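Local coordinates for protein UTP-glucose-1-phosphate uridylyltransferase 2 (Trypanosoma brucei, PDB 3GUE) that probably catalyses the reaction of alpha-D-glucose 1-phosphate with UTP to give UDP-glucose and diphosphate, and binds UDP-glucose in its active site, at residues A[49-57]-A[255-263]; A[238-248]-A[356-367]. All coordinates share one frame; numbering follows the deposited sequence.

Contact 1 (A[49-57]-A[255-263]); sequences EKSISPVES and KGGHLAYKD. Unlike the reference sequence in segment 49-57: Ser53 (reference Phe). With UPG (uridine-5'-diphosphate-glucose), chain C.
Val55 lies on the Tyr261 ring, and this is the tightly packed part of the contact. Val55 CG2 sits over the middle of one face of Tyr261, 3.8 Å from its centroid, in a CH-pi contact. CG1 stands anti to the backbone N (chi1 178°) and reaches the ring rim near CE2 and OH. Val55 CG2 also presses on the backbone of Ala260, 3.6 Å from Ala260 CA. Beside this, Ile52 CD1 rests on Ala260 CB at 3.7 Å and meets the edge of the His258 ring.

Ser53 and Tyr261 form an antiparallel hydrogen-bonded pair. Ser53 N donates to Tyr261 O at 3.0 Å, and Tyr261 N donates to Ser53 O at 2.9 Å. Strand 53-54 is thus a short, weakly bonded edge strand beside 257-262, in a three-stranded antiparallel sheet completed by 275-280. Past Pro54 a water accepts from Val55 N and donates to Leu259 O. His258 ND1 donates to Leu259 O at 3.0 Å; the N-H points nearly straight at the oxygen but comes from above the carbonyl plane.

The solvent side is looser. Glu56 OE1 comes only to the ring edge of Tyr261. Lys262 touches Ser51 O only with its CG, and its amine turns off from the segment.

Gly257 N donates to UDP-glucose O4' at 3.0 Å. Two backbone bonds and a water therefore tie segment 49-57 to a strand whose far end holds the sugar.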
loop_
_atom_site.group_PDB
_atom_site.type_symbol
_atom_site.label_atom_id
_atom_site.label_comp_id
_atom_site.label_asym_id
_atom_site.label_seq_id
_atom_site.Cartn_x
_atom_site.Cartn_y
_atom_site.Cartn_z
ATOM N N GLU A 49 10.516 2.530 -20.001
ATOM C CA GLU A 49 9.825 3.748 -20.457
ATOM C C GLU A 49 9.402 3.645 -21.905
ATOM O O GLU A 49 8.341 4.139 -22.284
ATOM C CB GLU A 49 10.695 5.000 -20.246
ATOM C CG GLU A 49 9.960 6.348 -20.458
ATOM C CD GLU A 49 8.916 6.615 -19.387
ATOM O OE1 GLU A 49 9.009 5.995 -18.307
ATOM O OE2 GLU A 49 8.007 7.441 -19.625
ATOM N N LYS A 50 10.226 2.982 -22.704
ATOM C CA LYS A 50 10.004 2.911 -24.139
ATOM C C LYS A 50 8.889 1.926 -24.557
ATOM O O LYS A 50 8.496 1.874 -25.753
ATOM C CB LYS A 50 11.326 2.658 -24.854
ATOM C CG LYS A 50 12.187 3.920 -24.932
ATOM C CD LYS A 50 13.329 3.792 -25.932
ATOM C CE LYS A 50 14.299 4.965 -25.822
ATOM N NZ LYS A 50 15.536 4.793 -26.698
ATOM N N SER A 51 8.345 1.219 -23.556
ATOM C CA SER A 51 7.284 0.215 -23.747
ATOM C C SER A 51 5.894 0.783 -23.480
ATOM O O SER A 51 4.870 0.118 -23.714
ATOM C CB SER A 51 7.534 -1.022 -22.855
ATOM O OG SER A 51 7.254 -0.749 -21.486
ATOM N N ILE A 52 5.862 2.013 -22.979
ATOM C CA ILE A 52 4.617 2.622 -22.564
ATOM C C ILE A 52 4.508 4.070 -23.008
ATOM O O ILE A 52 5.502 4.715 -23.386
ATOM C CB ILE A 52 4.434 2.549 -21.029
ATOM C CG1 ILE A 52 5.687 3.080 -20.321
ATOM C CG2 ILE A 52 4.075 1.114 -20.617
ATOM C CD1 ILE A 52 5.457 3.543 -18.921
ATOM N N SER A 53 3.278 4.555 -22.950
ATOM C CA SER A 53 2.917 5.917 -23.300
ATOM C C SER A 53 2.220 6.504 -22.082
ATOM O O SER A 53 1.573 5.765 -21.339
ATOM C CB SER A 53 1.954 5.898 -24.471
ATOM O OG SER A 53 2.646 5.493 -25.630
ATOM N N PRO A 54 2.358 7.824 -21.855
ATOM C CA PRO A 54 1.656 8.442 -20.724
ATOM C C PRO A 54 0.123 8.534 -20.884
ATOM O O PRO A 54 -0.385 8.699 -21.985
ATOM C CB PRO A 54 2.282 9.838 -20.640
ATOM C CG PRO A 54 2.779 10.109 -22.018
ATOM C CD PRO A 54 3.184 8.798 -22.596
ATOM N N VAL A 55 -0.583 8.399 -19.772
ATOM C CA VAL A 55 -2.012 8.697 -19.699
ATOM C C VAL A 55 -2.215 10.210 -19.509
ATOM O O VAL A 55 -1.945 10.760 -18.430
ATOM C CB VAL A 55 -2.702 7.928 -18.542
ATOM C CG1 VAL A 55 -4.189 8.292 -18.467
ATOM C CG2 VAL A 55 -2.529 6.447 -18.693
ATOM N N GLU A 56 -2.741 10.849 -20.548
ATOM C CA GLU A 56 -2.834 12.305 -20.640
ATOM C C GLU A 56 -4.109 12.877 -20.037
ATOM O O GLU A 56 -4.162 14.056 -19.640
ATOM C CB GLU A 56 -2.698 12.730 -22.110
ATOM C CG GLU A 56 -3.922 12.466 -23.009
ATOM C CD GLU A 56 -3.922 11.110 -23.741
ATOM O OE1 GLU A 56 -3.475 10.064 -23.179
ATOM O OE2 GLU A 56 -4.410 11.104 -24.902
ATOM N N SER A 57 -5.144 12.049 -19.969
ATOM C CA SER A 57 -6.413 12.500 -19.448
ATOM C C SER A 57 -7.161 11.339 -18.814
ATOM O O SER A 57 -6.907 10.175 -19.179
ATOM C CB SER A 57 -7.238 13.195 -20.539
ATOM O OG SER A 57 -7.730 12.279 -21.489
ATOM N N LYS A 255 6.975 6.614 -4.285
ATOM C CA LYS A 255 6.924 5.158 -4.161
ATOM C C LYS A 255 5.476 4.646 -4.280
ATOM O O LYS A 255 4.580 5.080 -3.562
ATOM C CB LYS A 255 7.560 4.714 -2.810
ATOM C CG LYS A 255 9.093 5.010 -2.727
ATOM C CD LYS A 255 9.668 4.619 -1.340
ATOM C CE LYS A 255 9.823 3.096 -1.142
ATOM N NZ LYS A 255 10.087 2.743 0.324
ATOM N N GLY A 256 5.278 3.727 -5.217
ATOM C CA GLY A 256 3.987 3.122 -5.490
ATOM C C GLY A 256 3.919 2.915 -6.989
ATOM O O GLY A 256 4.920 2.582 -7.614
ATOM N N GLY A 257 2.741 3.106 -7.577
ATOM C CA GLY A 257 2.578 2.945 -9.015
ATOM C C GLY A 257 1.825 4.049 -9.738
ATOM O O GLY A 257 0.898 4.624 -9.196
ATOM N N HIS A 258 2.256 4.344 -10.955
ATOM C CA HIS A 258 1.509 5.227 -11.860
ATOM C C HIS A 258 0.921 4.427 -13.011
ATOM O O HIS A 258 1.426 3.350 -13.372
ATOM C CB HIS A 258 2.381 6.371 -12.406
ATOM C CG HIS A 258 3.462 5.920 -13.336
ATOM N ND1 HIS A 258 3.249 5.714 -14.680
ATOM C CD2 HIS A 258 4.764 5.621 -13.112
ATOM C CE1 HIS A 258 4.376 5.326 -15.252
ATOM N NE2 HIS A 258 5.310 5.259 -14.325
ATOM N N LEU A 259 -0.149 4.982 -13.575
ATOM C CA LEU A 259 -0.794 4.423 -14.739
ATOM C C LEU A 259 -0.065 4.841 -15.989
ATOM O O LEU A 259 0.575 5.903 -16.043
ATOM C CB LEU A 259 -2.281 4.841 -14.812
ATOM C CG LEU A 259 -3.196 4.156 -13.794
ATOM C CD1 LEU A 259 -4.671 4.449 -14.137
ATOM C CD2 LEU A 259 -2.982 2.655 -13.723
ATOM N N ALA A 260 -0.158 3.981 -16.995
ATOM C CA ALA A 260 0.368 4.281 -18.318
ATOM C C ALA A 260 -0.476 3.483 -19.279
ATOM O O ALA A 260 -1.435 2.847 -18.878
ATOM C CB ALA A 260 1.830 3.896 -18.417
ATOM N N TYR A 261 -0.116 3.541 -20.547
ATOM C CA TYR A 261 -0.841 2.898 -21.621
ATOM C C TYR A 261 0.130 2.012 -22.391
ATOM O O TYR A 261 1.317 2.340 -22.516
ATOM C CB TYR A 261 -1.388 3.963 -22.581
ATOM C CG TYR A 261 -2.742 4.540 -22.197
ATOM C CD1 TYR A 261 -3.752 3.722 -21.703
ATOM C CD2 TYR A 261 -3.018 5.907 -22.379
ATOM C CE1 TYR A 261 -4.994 4.236 -21.363
ATOM C CE2 TYR A 261 -4.262 6.438 -22.025
ATOM C CZ TYR A 261 -5.238 5.597 -21.537
ATOM O OH TYR A 261 -6.464 6.099 -21.208
ATOM N N LYS A 262 -0.382 0.911 -22.931
ATOM C CA LYS A 262 0.404 0.051 -23.841
ATOM C C LYS A 262 -0.443 -0.348 -25.049
ATOM O O LYS A 262 -1.655 -0.563 -24.921
ATOM C CB LYS A 262 0.838 -1.203 -23.074
ATOM C CG LYS A 262 1.974 -2.003 -23.667
ATOM C CD LYS A 262 2.179 -3.256 -22.820
ATOM C CE LYS A 262 0.893 -4.077 -22.717
ATOM N NZ LYS A 262 0.732 -4.695 -21.363
ATOM N N ASP A 263 0.190 -0.475 -26.208
ATOM C CA ASP A 263 -0.528 -0.932 -27.410
ATOM C C ASP A 263 -0.495 -2.469 -27.575
ATOM O O ASP A 263 -1.530 -3.153 -27.488
ATOM C CB ASP A 263 0.007 -0.221 -28.673
ATOM C CG ASP A 263 -0.870 0.966 -29.118
ATOM O OD1 ASP A 263 -0.338 1.860 -29.805
ATOM O OD2 ASP A 263 -2.082 1.004 -28.813
HETATM N N1 UPG C . 0.357 -5.785 1.654
HETATM C C2 UPG C . -0.308 -7.015 1.829
HETATM N N3 UPG C . 0.310 -8.147 1.329
HETATM C C4 UPG C . 1.521 -8.120 0.678
HETATM C C5 UPG C . 2.179 -6.900 0.482
HETATM C C6 UPG C . 1.607 -5.725 0.961
HETATM O O2 UPG C . -1.388 -7.155 2.423
HETATM O O4 UPG C . 1.986 -9.199 0.287
HETATM C C1C UPG C . -0.270 -4.526 2.172
HETATM C C2C UPG C . 0.555 -3.534 2.997
HETATM O O2C UPG C . 0.628 -3.946 4.369
HETATM C C3C UPG C . -0.314 -2.286 2.850
HETATM C C4C UPG C . -0.778 -2.381 1.405
HETATM O O4C UPG C . -0.660 -3.774 1.010
HETATM O O3C UPG C . -1.457 -2.415 3.693
HETATM C C5C UPG C . 0.131 -1.541 0.449
HETATM O O5C UPG C . 1.436 -2.039 0.323
HETATM P PA UPG C . 2.704 -1.043 0.276
HETATM O O1A UPG C . 2.491 -0.097 1.408
HETATM O O2A UPG C . 3.971 -1.777 0.175
HETATM O O3A UPG C . 2.420 -0.210 -1.115
HETATM P PB UPG C . 2.920 -0.592 -2.616
HETATM O O1B UPG C . 2.516 -1.980 -2.894
HETATM O O2B UPG C . 4.341 -0.174 -2.833
HETATM O O3B UPG C . 2.055 0.483 -3.436
HETATM C "C1'" UPG C . 0.585 0.362 -3.435
HETATM C "C2'" UPG C . 0.108 0.182 -4.869
HETATM C "C3'" UPG C . 0.604 1.378 -5.673
HETATM C "C4'" UPG C . 0.008 2.662 -5.075
HETATM C "C5'" UPG C . 0.392 2.787 -3.579
HETATM C "C6'" UPG C . -0.432 3.855 -2.908
HETATM O "O2'" UPG C . 0.627 -1.030 -5.445
HETATM O "O3'" UPG C . 0.265 1.193 -7.037
HETATM O "O4'" UPG C . 0.463 3.803 -5.787
HETATM O "O5'" UPG C . 0.104 1.576 -2.826
HETATM O "O6'" UPG C . 0.182 4.212 -1.668
HETATM O O HOH W 1 1.426 7.725 -17.537
#

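Contact 2 (A[238-248]-A[356-367])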
loop_
_atom_site.group_PDB
_atom_site.type_symbol
_atom_site.label_atom_id
_atom_site.label_comp_id
_atom_site.label_asym_id
_atom_site.label_seq_id
_atom_site.Cartn_x
_atom_site.Cartn_y
_atom_site.Cartn_z
ATOM N N LYS A 238 -22.073 1.672 -15.247
ATOM C CA LYS A 238 -21.176 1.357 -16.372
ATOM C C LYS A 238 -20.811 -0.138 -16.452
ATOM O O LYS A 238 -19.978 -0.535 -17.294
ATOM C CB LYS A 238 -19.887 2.207 -16.275
ATOM C CG LYS A 238 -20.128 3.736 -16.299
ATOM C CD LYS A 238 -20.686 4.264 -17.643
ATOM C CE LYS A 238 -19.622 4.287 -18.756
ATOM N NZ LYS A 238 -18.354 5.009 -18.418
ATOM N N GLN A 239 -21.414 -0.949 -15.568
ATOM C CA GLN A 239 -21.189 -2.412 -15.494
ATOM C C GLN A 239 -19.691 -2.767 -15.497
ATOM O O GLN A 239 -19.237 -3.642 -16.265
ATOM C CB GLN A 239 -21.901 -3.159 -16.639
ATOM C CG GLN A 239 -23.452 -3.081 -16.715
ATOM C CD GLN A 239 -23.962 -3.211 -18.163
ATOM O OE1 GLN A 239 -23.459 -2.542 -19.079
ATOM N NE2 GLN A 239 -24.956 -4.067 -18.370
ATOM N N LEU A 240 -18.931 -2.088 -14.636
ATOM C CA LEU A 240 -17.478 -2.278 -14.529
ATOM C C LEU A 240 -17.157 -3.442 -13.614
ATOM O O LEU A 240 -17.862 -3.635 -12.614
ATOM C CB LEU A 240 -16.811 -1.035 -13.927
ATOM C CG LEU A 240 -16.970 0.350 -14.549
ATOM C CD1 LEU A 240 -16.022 1.297 -13.847
ATOM C CD2 LEU A 240 -16.696 0.278 -16.031
ATOM N N GLY A 241 -16.106 -4.201 -13.955
ATOM C CA GLY A 241 -15.581 -5.242 -13.082
ATOM C C GLY A 241 -14.572 -4.710 -12.076
ATOM O O GLY A 241 -14.348 -5.295 -11.012
ATOM N N PHE A 242 -13.969 -3.584 -12.425
ATOM C CA PHE A 242 -12.839 -3.054 -11.691
ATOM C C PHE A 242 -12.807 -1.538 -11.907
ATOM O O PHE A 242 -12.893 -1.051 -13.047
ATOM C CB PHE A 242 -11.582 -3.749 -12.224
ATOM C CG PHE A 242 -10.270 -3.254 -11.652
ATOM C CD1 PHE A 242 -9.559 -4.036 -10.742
ATOM C CD2 PHE A 242 -9.718 -2.076 -12.092
ATOM C CE1 PHE A 242 -8.308 -3.614 -10.260
ATOM C CE2 PHE A 242 -8.496 -1.605 -11.592
ATOM C CZ PHE A 242 -7.771 -2.382 -10.685
ATOM N N LEU A 243 -12.754 -0.807 -10.792
ATOM C CA LEU A 243 -12.548 0.611 -10.785
ATOM C C LEU A 243 -11.367 0.947 -9.872
ATOM O O LEU A 243 -11.365 0.588 -8.703
ATOM C CB LEU A 243 -13.812 1.342 -10.344
ATOM C CG LEU A 243 -13.878 2.869 -10.530
ATOM C CD1 LEU A 243 -15.311 3.305 -10.708
ATOM C CD2 LEU A 243 -13.208 3.684 -9.388
ATOM N N MET A 244 -10.371 1.638 -10.421
ATOM C CA MET A 244 -9.229 2.164 -9.650
ATOM C C MET A 244 -9.349 3.668 -9.371
ATOM O O MET A 244 -9.514 4.448 -10.303
ATOM C CB MET A 244 -7.943 1.944 -10.460
ATOM C CG MET A 244 -6.716 2.603 -9.833
ATOM S SD MET A 244 -5.243 2.488 -10.848
ATOM C CE MET A 244 -4.916 0.721 -10.798
ATOM N N GLU A 245 -9.244 4.089 -8.106
ATOM C CA GLU A 245 -9.170 5.513 -7.802
ATOM C C GLU A 245 -7.714 5.953 -7.975
ATOM O O GLU A 245 -6.823 5.255 -7.513
ATOM C CB GLU A 245 -9.661 5.825 -6.367
ATOM C CG GLU A 245 -11.054 5.324 -5.980
ATOM C CD GLU A 245 -11.514 5.956 -4.670
ATOM O OE1 GLU A 245 -10.646 6.517 -3.951
ATOM O OE2 GLU A 245 -12.735 5.930 -4.378
ATOM N N VAL A 246 -7.485 7.043 -8.710
ATOM C CA VAL A 246 -6.160 7.680 -8.832
ATOM C C VAL A 246 -6.212 9.141 -8.369
ATOM O O VAL A 246 -7.281 9.760 -8.362
ATOM C CB VAL A 246 -5.605 7.641 -10.285
ATOM C CG1 VAL A 246 -5.398 6.210 -10.773
ATOM C CG2 VAL A 246 -6.514 8.434 -11.260
ATOM N N CYS A 247 -5.048 9.695 -8.006
ATOM C CA CYS A 247 -4.927 11.118 -7.723
ATOM C C CYS A 247 -3.986 11.782 -8.733
ATOM O O CYS A 247 -3.055 11.144 -9.266
ATOM C CB CYS A 247 -4.398 11.333 -6.290
ATOM S SG CYS A 247 -5.537 10.845 -4.930
ATOM N N ARG A 248 -4.226 13.063 -8.994
ATOM C CA ARG A 248 -3.217 13.921 -9.588
ATOM C C ARG A 248 -1.961 13.787 -8.711
ATOM O O ARG A 248 -1.952 14.140 -7.519
ATOM C CB ARG A 248 -3.729 15.378 -9.696
ATOM C CG ARG A 248 -2.668 16.454 -9.988
ATOM C CD ARG A 248 -2.177 16.396 -11.422
ATOM N NE ARG A 248 -1.221 17.461 -11.746
ATOM C CZ ARG A 248 -0.654 17.627 -12.942
ATOM N NH1 ARG A 248 -0.955 16.805 -13.940
ATOM N NH2 ARG A 248 0.218 18.621 -13.146
ATOM N N ILE A 356 -6.138 -4.312 -13.490
ATOM C CA ILE A 356 -6.849 -3.302 -14.281
ATOM C C ILE A 356 -6.950 -3.678 -15.768
ATOM O O ILE A 356 -7.958 -3.374 -16.395
ATOM C CB ILE A 356 -6.292 -1.864 -14.076
ATOM C CG1 ILE A 356 -7.211 -0.826 -14.752
ATOM C CG2 ILE A 356 -4.807 -1.756 -14.512
ATOM C CD1 ILE A 356 -6.596 0.556 -14.763
ATOM N N SER A 357 -5.957 -4.374 -16.325
ATOM C CA SER A 357 -6.106 -4.869 -17.721
ATOM C C SER A 357 -6.785 -6.242 -17.860
ATOM O O SER A 357 -7.170 -6.647 -18.962
ATOM C CB SER A 357 -4.760 -4.897 -18.454
ATOM O OG SER A 357 -3.931 -5.960 -18.011
ATOM N N LEU A 358 -6.930 -6.956 -16.754
ATOM C CA LEU A 358 -7.407 -8.351 -16.792
ATOM C C LEU A 358 -8.931 -8.479 -16.783
ATOM O O LEU A 358 -9.493 -9.396 -17.381
ATOM C CB LEU A 358 -6.800 -9.136 -15.640
ATOM C CG LEU A 358 -5.288 -9.207 -15.572
ATOM C CD1 LEU A 358 -4.904 -10.038 -14.380
ATOM C CD2 LEU A 358 -4.692 -9.791 -16.854
ATOM N N PHE A 359 -9.591 -7.545 -16.100
ATOM C CA PHE A 359 -11.057 -7.471 -16.072
ATOM C C PHE A 359 -11.589 -7.007 -17.428
ATOM O O PHE A 359 -10.960 -6.159 -18.092
ATOM C CB PHE A 359 -11.520 -6.530 -14.948
ATOM C CG PHE A 359 -11.534 -7.168 -13.570
ATOM C CD1 PHE A 359 -12.675 -7.854 -13.110
ATOM C CD2 PHE A 359 -10.418 -7.082 -12.725
ATOM C CE1 PHE A 359 -12.697 -8.433 -11.841
ATOM C CE2 PHE A 359 -10.437 -7.660 -11.445
ATOM C CZ PHE A 359 -11.580 -8.327 -10.994
ATOM N N ASP A 360 -12.735 -7.554 -17.838
ATOM C CA ASP A 360 -13.335 -7.183 -19.115
ATOM C C ASP A 360 -13.639 -5.692 -19.196
ATOM O O ASP A 360 -13.317 -5.049 -20.188
ATOM C CB ASP A 360 -14.611 -7.992 -19.423
ATOM C CG ASP A 360 -15.174 -7.706 -20.842
ATOM O OD1 ASP A 360 -14.418 -7.250 -21.738
ATOM O OD2 ASP A 360 -16.379 -7.939 -21.077
ATOM N N ARG A 361 -14.254 -5.141 -18.158
ATOM C CA ARG A 361 -14.600 -3.722 -18.159
ATOM C C ARG A 361 -13.980 -3.058 -16.932
ATOM O O ARG A 361 -14.403 -3.306 -15.790
ATOM C CB ARG A 361 -16.113 -3.551 -18.168
ATOM C CG ARG A 361 -16.816 -4.132 -19.378
ATOM C CD ARG A 361 -18.316 -3.993 -19.229
ATOM N NE ARG A 361 -18.663 -2.573 -19.122
ATOM C CZ ARG A 361 -18.834 -1.787 -20.180
ATOM N NH1 ARG A 361 -18.716 -2.306 -21.406
ATOM N NH2 ARG A 361 -19.129 -0.504 -20.014
ATOM N N SER A 362 -12.964 -2.232 -17.171
ATOM C CA SER A 362 -12.236 -1.615 -16.093
ATOM C C SER A 362 -12.047 -0.126 -16.370
ATOM O O SER A 362 -12.053 0.304 -17.520
ATOM C CB SER A 362 -10.909 -2.347 -15.833
ATOM O OG SER A 362 -9.929 -1.977 -16.770
ATOM N N GLU A 363 -11.907 0.666 -15.318
ATOM C CA GLU A 363 -11.737 2.102 -15.461
ATOM C C GLU A 363 -10.886 2.646 -14.323
ATOM O O GLU A 363 -10.822 2.052 -13.233
ATOM C CB GLU A 363 -13.101 2.799 -15.462
ATOM C CG GLU A 363 -13.897 2.700 -16.796
ATOM C CD GLU A 363 -15.030 3.715 -16.916
ATOM O OE1 GLU A 363 -15.112 4.620 -16.074
ATOM O OE2 GLU A 363 -15.837 3.613 -17.863
ATOM N N ALA A 364 -10.231 3.775 -14.585
ATOM C CA ALA A 364 -9.596 4.555 -13.547
ATOM C C ALA A 364 -10.256 5.946 -13.525
ATOM O O ALA A 364 -10.551 6.522 -14.583
ATOM C CB ALA A 364 -8.120 4.668 -13.820
ATOM N N VAL A 365 -10.483 6.483 -12.327
ATOM C CA VAL A 365 -11.099 7.817 -12.153
ATOM C C VAL A 365 -10.263 8.684 -11.225
ATOM O O VAL A 365 -9.780 8.197 -10.190
ATOM C CB VAL A 365 -12.521 7.675 -11.534
ATOM C CG1 VAL A 365 -13.274 9.053 -11.458
ATOM C CG2 VAL A 365 -13.324 6.638 -12.272
ATOM N N VAL A 366 -10.109 9.972 -11.545
ATOM C CA VAL A 366 -9.361 10.862 -10.640
ATOM C C VAL A 366 -10.193 11.318 -9.438
ATOM O O VAL A 366 -11.278 11.876 -9.607
ATOM C CB VAL A 366 -8.726 12.101 -11.352
ATOM C CG1 VAL A 366 -7.742 12.779 -10.400
ATOM C CG2 VAL A 366 -8.018 11.693 -12.626
ATOM N N VAL A 367 -9.692 11.063 -8.228
ATOM C CA VAL A 367 -10.430 11.388 -7.011
ATOM C C VAL A 367 -9.673 12.498 -6.273
ATOM O O VAL A 367 -8.467 12.711 -6.526
ATOM C CB VAL A 367 -10.739 10.126 -6.105
ATOM C CG1 VAL A 367 -11.509 9.053 -6.896
ATOM C CG2 VAL A 367 -9.454 9.533 -5.424
HETATM O O HOH W 2 -6.502 14.106 -7.395
#
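The Phe242 ring carries Ile356 on one face, with Ile356 CA 3.8 Å from the ring centroid in a CH-pi contact. At the ring rim, Phe242 CE2 is 3.3 Å from Ile356 CB, a tight fit. With chi1 at 176° the ring of Phe242 points away from its own N and reaches Ile356. The Phe359 ring meets Phe242 obliquely, planes 32° apart, and has Gly241 O over one face, offset toward the rim. The Arg361 guanidinium turns its edge to Lys238 O. Arg361 NE and NH2 both donate to Lys238 O, NH2 at 2.8 Å; the oxygen lies a little out of the guanidinium plane.

Lys238 folds back at three torsions to reach Glu363. Lys238 NZ makes a salt bridge to Glu363 OE2 at 2.9 Å, on the syn lone pair. Tyr234 OH is hydrogen-bonded to both Lys238 NZ and Glu363 OE1. Leu240 lays its two methyls across the aliphatic part of Glu363.

Strands 242-248 and 362-366 run parallel. Gly241 N donates to Arg361 O just before the ladder. Glu363, Met244, Val365, Val246 and Val367 then donate from their backbone N across the strands, Val367 N to Val246 O at 2.7 Å. Val367 also packs its methyls on Glu245, whose carboxylate is held by Asn305 and Arg371.

Strand 362-366 edges the mixed sheet of the GT-A-type nucleotide-binding core; strand 300-309 flanks 242-248 on the other side. There Met244 touches Asn302, which binds UDP-glucose. Helix 229-237 covers Leu243 and Glu245 through Leu231. Helix 310-319 packs on Phe359.

Overall arrangement
The centres of contacts 1 and 2 lie about 15 Å apart, on the same side of the chain's centre. Their segments alternate in sequence: 49-57, 238-248, 255-263, 356-367. Strands 242-248 and 257-262 are consecutive, but belong to different sheets. Contact 2 is at one margin of the mixed seven-stranded sheet of the GT-A-like catalytic domain. Contact 1 is at the margin of a small antiparallel sheet with strand 275-280. Leu259 bridges the two contacts: Leu259 CD1 is 3.5 Å from Ala364 CB, and Leu259 CD2 is 3.7 Å from Met244 SD. Leu259 and Met244 also lie near Asn302, so the two sheets join beside the UDP-glucose pocket.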